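Local coordinates for biuret hydrolase (Pseudomonas sp., PDB 6C62), which hydrolyses 1-carboxybiuret to urea-1,3-dicarboxylate and ammonia in the atrazine degradation pathway, as a member of the amidase family, at residues 314-317 / 318-322; 323-326 / 327-330. All coordinates share one frame; numbering follows the deposited sequence.

Contact 1 (314-317 / 318-322); sequences LDDL and RIRPQ
R318 reaches back one helical turn over L314: its backbone N donates to L314 O at 2.9 Å, and its side chain, extended from CG to NE, carries the guanidinium across the leucine's branches. L314 CD2 lies 3.7 Å from R318 NH2, over one face of the guanidinium and offset toward its rim. With chi1 near 180°, L314 directs CG away from its own backbone N, which swings CD2 under the guanidinium. D315 is linked to the same group through a water at the guanidinium edge, which donates to D315 OD1 and accepts from R318 NH1; OD1 and NH1 themselves stay 4.3 Å apart, too far for a direct salt bridge. R318 NE also bonds to the backbone of a chain of another protein, and NH2 forms a salt bridge with an acidic side chain of a further such chain. A leucine here would probably leave that acidic group without its mate and break the water link to D315. I319 follows with CG1 3.4 Å from D315 O, while its backbone N makes weak bonds to the carbonyls of D315 and D316. At R320 the chain leaves helical geometry, but its N still closes the last turn on D316 O at 2.8 Å (157° at the hydrogen). The R320 and D316 side chains run side by side, their guanidinium and carboxylate planes 87° apart, and a water bridges NH1 to OD1; R320 NE forms a salt bridge with D323. P321 then sets CD 3.5 Å from L317 O, closing over the helix end. This short helix, 314-319, packs L314 and L317 on V336 of helix 329-336, while A341 and R345 of the second copy of this protein meet L314 and D315.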
# COMPACT_ATOMS: atom_id res chain seq x y z
N LEU A 314 6.11 16.36 -8.07
CA LEU A 314 6.85 17.25 -7.18
C LEU A 314 8.09 17.89 -7.86
O LEU A 314 8.37 19.08 -7.65
CB LEU A 314 7.23 16.53 -5.91
CG LEU A 314 8.02 17.33 -4.88
CD1 LEU A 314 7.29 18.61 -4.46
CD2 LEU A 314 8.26 16.44 -3.66
N ASP A 315 8.81 17.10 -8.65
CA ASP A 315 10.04 17.58 -9.27
C ASP A 315 9.74 18.73 -10.20
O ASP A 315 10.47 19.73 -10.17
CB ASP A 315 10.74 16.51 -10.13
CG ASP A 315 11.33 15.34 -9.33
OD1 ASP A 315 11.92 15.59 -8.22
OD2 ASP A 315 11.22 14.15 -9.82
N ASP A 316 8.68 18.61 -11.01
CA ASP A 316 8.23 19.70 -11.84
C ASP A 316 7.59 20.86 -11.08
O ASP A 316 7.75 22.02 -11.47
CB ASP A 316 7.27 19.18 -12.91
CG ASP A 316 8.01 18.39 -14.00
OD1 ASP A 316 9.16 18.77 -14.31
OD2 ASP A 316 7.45 17.39 -14.58
N LEU A 317 6.92 20.61 -9.97
CA LEU A 317 6.40 21.73 -9.18
C LEU A 317 7.53 22.55 -8.58
O LEU A 317 7.35 23.72 -8.30
CB LEU A 317 5.44 21.27 -8.06
CG LEU A 317 4.10 20.67 -8.51
CD1 LEU A 317 3.41 19.91 -7.38
CD2 LEU A 317 3.21 21.78 -9.02
N ARG A 318 8.68 21.93 -8.33
CA ARG A 318 9.80 22.66 -7.78
C ARG A 318 10.48 23.58 -8.85
O ARG A 318 10.85 24.67 -8.59
CB ARG A 318 10.83 21.70 -7.22
CG ARG A 318 10.42 21.08 -5.93
CD ARG A 318 11.38 19.97 -5.55
NE ARG A 318 11.18 19.62 -4.16
CZ ARG A 318 11.51 18.45 -3.62
NH1 ARG A 318 12.03 17.49 -4.35
NH2 ARG A 318 11.27 18.23 -2.33
N ILE A 319 10.62 23.09 -10.06
CA ILE A 319 11.44 23.77 -11.05
C ILE A 319 10.63 24.56 -12.09
O ILE A 319 11.12 25.56 -12.58
CB ILE A 319 12.36 22.76 -11.79
CG1 ILE A 319 11.53 21.78 -12.61
CG2 ILE A 319 13.31 21.99 -10.86
CD1 ILE A 319 12.26 20.99 -13.66
N ARG A 320 9.38 24.16 -12.37
CA ARG A 320 8.54 24.84 -13.36
C ARG A 320 7.07 24.92 -13.05
O ARG A 320 6.17 24.60 -13.87
CB ARG A 320 8.75 24.20 -14.75
CG ARG A 320 8.36 22.73 -14.81
CD ARG A 320 8.94 22.01 -16.02
NE ARG A 320 8.47 22.56 -17.28
CZ ARG A 320 8.66 21.99 -18.46
NH1 ARG A 320 9.33 20.85 -18.55
NH2 ARG A 320 8.20 22.59 -19.54
N PRO A 321 6.76 25.48 -11.88
CA PRO A 321 5.35 25.54 -11.48
C PRO A 321 4.47 26.39 -12.43
O PRO A 321 3.26 26.19 -12.57
CB PRO A 321 5.42 26.18 -10.09
CG PRO A 321 6.75 26.92 -10.06
CD PRO A 321 7.68 26.06 -10.87
N GLN A 322 5.10 27.38 -13.06
CA GLN A 322 4.40 28.26 -14.01
C GLN A 322 3.95 27.56 -15.29
O GLN A 322 3.10 28.10 -16.04
CB GLN A 322 5.29 29.48 -14.36
CG GLN A 322 6.44 29.16 -15.30
CD GLN A 322 7.68 28.54 -14.67
OE1 GLN A 322 7.79 28.26 -13.45
NE2 GLN A 322 8.64 28.29 -15.50
O HOH W 1 13.06 17.48 -7.01
O HOH W 2 10.14 19.00 -16.73
O HOH W 3 8.56 25.93 -7.15

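Contact 2 (323-326 / 327-330); sequences DFEP and LSVD
E325 holds the turn before helix 329-336 with both its side chain and its carbonyl. OE2 uses its anti lone pair to accept from L327 N at 3.0 Å in a nearly straight bond (167° at the hydrogen); T132 OG1 is a second partner of OE2. The chain bends at chi2 (63°), folding the carboxylate back to the L327 amide. E325 CG, for its part, lies 3.3 Å from S328 OG. E325 O accepts twice: V329 N approaches nearly in line with the carbonyl at 2.9 Å, while S328 N sits above the carbonyl plane at 3.1 Å. These bonds close the turn that leads into the helix. S328 is the N-cap residue, yet its side chain makes no capping bond; its OG accepts from a water. Two further waters donate to P326 O, one also accepting from D330 N and the other donating to D330 OD2. D330 OD1, in turn, forms a salt bridge with a basic side chain of a chain of another protein. Outward from this polar turn, V329 CG2 packs 3.5 Å from F324 CB, the two side chains crossing at about a right angle. The turn joins the loop after helix 314-319 to helix 329-336, with F324 and V329 packing on L317 of the former and F324 also touching I90 and E122.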
# COMPACT_ATOMS: atom_id res chain seq x y z
N ASP A 323 4.52 26.40 -15.58
CA ASP A 323 4.11 25.59 -16.73
C ASP A 323 2.95 24.65 -16.51
O ASP A 323 2.47 24.06 -17.47
CB ASP A 323 5.30 24.83 -17.22
CG ASP A 323 6.39 25.74 -17.85
OD1 ASP A 323 6.11 26.93 -18.16
OD2 ASP A 323 7.50 25.25 -18.04
N PHE A 324 2.43 24.57 -15.27
CA PHE A 324 1.22 23.80 -15.02
C PHE A 324 -0.03 24.59 -15.43
O PHE A 324 0.00 25.81 -15.56
CB PHE A 324 1.12 23.40 -13.53
CG PHE A 324 2.05 22.31 -13.10
CD1 PHE A 324 3.41 22.52 -12.99
CD2 PHE A 324 1.55 21.02 -12.84
CE1 PHE A 324 4.24 21.51 -12.57
CE2 PHE A 324 2.40 20.03 -12.40
CZ PHE A 324 3.72 20.25 -12.27
N GLU A 325 -1.15 23.87 -15.52
CA GLU A 325 -2.51 24.41 -15.61
C GLU A 325 -2.80 25.30 -14.41
O GLU A 325 -2.83 24.83 -13.27
CB GLU A 325 -3.49 23.22 -15.65
CG GLU A 325 -4.96 23.53 -15.40
CD GLU A 325 -5.52 24.45 -16.46
OE1 GLU A 325 -5.74 23.94 -17.58
OE2 GLU A 325 -5.70 25.66 -16.16
N PRO A 326 -2.99 26.62 -14.65
CA PRO A 326 -3.25 27.53 -13.46
C PRO A 326 -4.49 27.19 -12.67
O PRO A 326 -4.53 27.46 -11.49
CB PRO A 326 -3.29 28.94 -14.10
CG PRO A 326 -2.39 28.78 -15.30
CD PRO A 326 -2.77 27.40 -15.88
N LEU A 327 -5.49 26.52 -13.27
CA LEU A 327 -6.68 26.10 -12.50
C LEU A 327 -6.49 24.95 -11.56
O LEU A 327 -7.36 24.65 -10.78
CB LEU A 327 -7.83 25.76 -13.45
CG LEU A 327 -8.33 27.01 -14.25
CD1 LEU A 327 -9.43 26.62 -15.25
CD2 LEU A 327 -8.82 28.14 -13.30
N SER A 328 -5.39 24.22 -11.66
CA SER A 328 -5.21 23.09 -10.76
C SER A 328 -3.88 23.07 -10.08
O SER A 328 -3.69 22.29 -9.20
CB SER A 328 -5.46 21.77 -11.53
OG SER A 328 -4.55 21.72 -12.63
N VAL A 329 -2.92 23.88 -10.50
CA VAL A 329 -1.60 23.81 -9.90
C VAL A 329 -1.62 24.04 -8.37
O VAL A 329 -0.87 23.39 -7.64
CB VAL A 329 -0.62 24.76 -10.58
CG1 VAL A 329 -0.93 26.20 -10.26
CG2 VAL A 329 0.78 24.39 -10.20
N ASP A 330 -2.48 24.95 -7.90
CA ASP A 330 -2.59 25.21 -6.47
C ASP A 330 -3.23 24.06 -5.70
O ASP A 330 -2.92 23.86 -4.51
CB ASP A 330 -3.29 26.51 -6.15
CG ASP A 330 -2.62 27.72 -6.90
OD1 ASP A 330 -1.36 27.66 -6.97
OD2 ASP A 330 -3.36 28.61 -7.46
O HOH W 4 -1.99 21.62 -12.70
O HOH W 5 -4.86 26.06 -9.09
O HOH W 6 -3.15 29.32 -10.10

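Contacts 1 and 2 lie in series along the chain, their centres 10 Å apart, and meet through packing, mainly around L317. This residue of contact 1 is shared between two residues of contact 2: L317 CD2 lies 3.6 Å from F324 CZ and 3.8 Å from V329 CG2. The F324 ring also reaches the helix backbone, with CE1 3.7 Å from D316 O, so the loop between helices 314-319 and 329-336 packs back against the first of them. Contact 1 is remote from the catalytic residues inferred by similarity. Contact 2 is nearer: the S328 side chain is about 10 Å from that of S150 and about 12 Å from that of the probable nucleophile, S174.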